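PDB 4MG4: phosphonomutase from Burkholderia cenocepacia J2315, which belongs to the phosphoenolpyruvate phosphomutase family and folds as a closed barrel of eight parallel strands surrounded by helices. Local coordinates for residues 170-173 with 174-178. Sequence-based numbering, arbitrary orientation.
Sequences ETHD and ERLLD
D173, the N-cap residue just before helix 174-190, lays its carboxylate over the first turn of that helix. D173 OD1 accepts from L176 N at 3.1 Å. The bond is fairly straight, 163° at the hydrogen, and the donor lies almost in line with the C-O bond. A chi1 of 65° tucks CG in between the two backbone branches and folds the carboxylate back over the helix start. The backbone O of D173 takes the first regular helical bond, from L177 N at 3.0 Å. In one of its two conformers, R175 bends at chi3 and presents its guanidinium edge to OD2. There R175 NE and NH2 each lie 3.4 Å from D173 OD2, a doubtful salt bridge of two weak hydrogen bonds. L176 CD1 packs against T171 O at 3.8 Å and approaches the H172 ring obliquely, 3.9 Å from H172 CD2. H172 NE2 is bonded to A167 O, and its ring meets F164 edge-to-face. The turn joins the loop after strand 156-160 to the next barrel helix. The two carboxylate oxygens divide the work: OD1 satisfies a helix-end N-H, while OD2 has a weak link to R175 that may ease the carboxylate's charge when that conformer is present.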
loop_
_atom_site.group_PDB
_atom_site.type_symbol
_atom_site.label_atom_id
_atom_site.label_comp_id
_atom_site.label_asym_id
_atom_site.label_seq_id
_atom_site.Cartn_x
_atom_site.Cartn_y
_atom_site.Cartn_z
ATOM N N GLU A 170 -14.462 -28.995 -11.896
ATOM C CA GLU A 170 -15.257 -30.109 -12.373
ATOM C C GLU A 170 -14.866 -31.461 -11.771
ATOM O O GLU A 170 -15.609 -32.459 -11.902
ATOM C CB GLU A 170 -15.152 -30.182 -13.892
ATOM C CG GLU A 170 -13.800 -30.570 -14.396
ATOM C CD GLU A 170 -13.797 -30.583 -15.887
ATOM O OE1 GLU A 170 -14.353 -31.569 -16.447
ATOM O OE2 GLU A 170 -13.286 -29.593 -16.493
ATOM N N THR A 171 -13.712 -31.493 -11.102
ATOM C CA THR A 171 -13.225 -32.683 -10.439
ATOM C C THR A 171 -13.492 -32.724 -8.939
ATOM O O THR A 171 -13.146 -33.672 -8.282
ATOM C CB THR A 171 -11.707 -32.896 -10.628
ATOM O OG1 THR A 171 -10.943 -31.952 -9.881
ATOM C CG2 THR A 171 -11.304 -32.801 -12.088
ATOM N N HIS A 172 -14.087 -31.671 -8.406
ATOM C CA HIS A 172 -14.407 -31.627 -6.984
ATOM C C HIS A 172 -15.534 -32.556 -6.670
ATOM O O HIS A 172 -16.699 -32.377 -7.123
ATOM C CB HIS A 172 -14.796 -30.213 -6.623
ATOM C CG HIS A 172 -13.698 -29.226 -6.820
ATOM N ND1 HIS A 172 -13.815 -27.910 -6.408
ATOM C CD2 HIS A 172 -12.431 -29.361 -7.282
ATOM C CE1 HIS A 172 -12.691 -27.268 -6.688
ATOM N NE2 HIS A 172 -11.834 -28.126 -7.203
ATOM N N ASP A 173 -15.226 -33.543 -5.873
ATOM C CA ASP A 173 -16.136 -34.614 -5.565
ATOM C C ASP A 173 -15.838 -35.199 -4.213
ATOM O O ASP A 173 -14.982 -34.669 -3.472
ATOM C CB ASP A 173 -16.034 -35.673 -6.664
ATOM C CG ASP A 173 -14.691 -36.364 -6.730
ATOM O OD1 ASP A 173 -13.761 -36.126 -5.908
ATOM O OD2 ASP A 173 -14.569 -37.190 -7.679
ATOM N N GLU A 174 -16.520 -36.297 -3.893
ATOM C CA GLU A 174 -16.350 -36.928 -2.578
ATOM C C GLU A 174 -14.957 -37.441 -2.342
ATOM O O GLU A 174 -14.487 -37.385 -1.189
ATOM C CB GLU A 174 -17.371 -38.071 -2.348
ATOM C CG GLU A 174 -17.706 -38.358 -0.876
ATOM C CD GLU A 174 -18.743 -39.494 -0.717
ATOM O OE1 GLU A 174 -18.357 -40.612 -0.318
ATOM O OE2 GLU A 174 -19.952 -39.294 -1.016
ATOM N N ARG A 175 -14.275 -37.981 -3.370
ATOM C CA ARG A 175 -12.858 -38.419 -3.208
ATOM C C ARG A 175 -11.921 -37.281 -2.745
ATOM O O ARG A 175 -10.997 -37.483 -1.922
ATOM C CB ARG A 175 -12.280 -39.017 -4.509
ATOM C CG ARG A 175 -12.819 -40.387 -4.908
ATOM C CD ARG A 175 -12.305 -40.858 -6.301
ATOM N NE ARG A 175 -12.749 -40.025 -7.450
ATOM C CZ ARG A 175 -12.332 -40.162 -8.731
ATOM N NH1 ARG A 175 -11.495 -41.091 -9.117
ATOM N NH2 ARG A 175 -12.765 -39.359 -9.643
ATOM N N LEU A 176 -12.108 -36.093 -3.322
ATOM C CA LEU A 176 -11.329 -34.936 -2.882
ATOM C C LEU A 176 -11.745 -34.460 -1.508
ATOM O O LEU A 176 -10.897 -34.107 -0.681
ATOM C CB LEU A 176 -11.405 -33.762 -3.866
ATOM C CG LEU A 176 -10.623 -33.862 -5.150
ATOM C CD1 LEU A 176 -10.559 -32.490 -5.789
ATOM C CD2 LEU A 176 -9.228 -34.359 -4.951
ATOM N N LEU A 177 -13.033 -34.553 -1.205
ATOM C CA LEU A 177 -13.499 -34.200 0.140
ATOM C C LEU A 177 -12.898 -35.185 1.165
ATOM O O LEU A 177 -12.445 -34.816 2.241
ATOM C CB LEU A 177 -15.042 -34.245 0.208
ATOM C CG LEU A 177 -15.616 -34.230 1.636
ATOM C CD1 LEU A 177 -15.338 -32.882 2.224
ATOM C CD2 LEU A 177 -17.125 -34.528 1.593
ATOM N N ASP A 178 -12.865 -36.476 0.818
ATOM C CA ASP A 178 -12.309 -37.445 1.732
ATOM C C ASP A 178 -10.823 -37.197 1.968
ATOM O O ASP A 178 -10.346 -37.356 3.106
ATOM C CB ASP A 178 -12.549 -38.871 1.218
ATOM C CG ASP A 178 -14.000 -39.269 1.310
ATOM O OD1 ASP A 178 -14.772 -38.671 2.095
ATOM O OD2 ASP A 178 -14.358 -40.241 0.578
#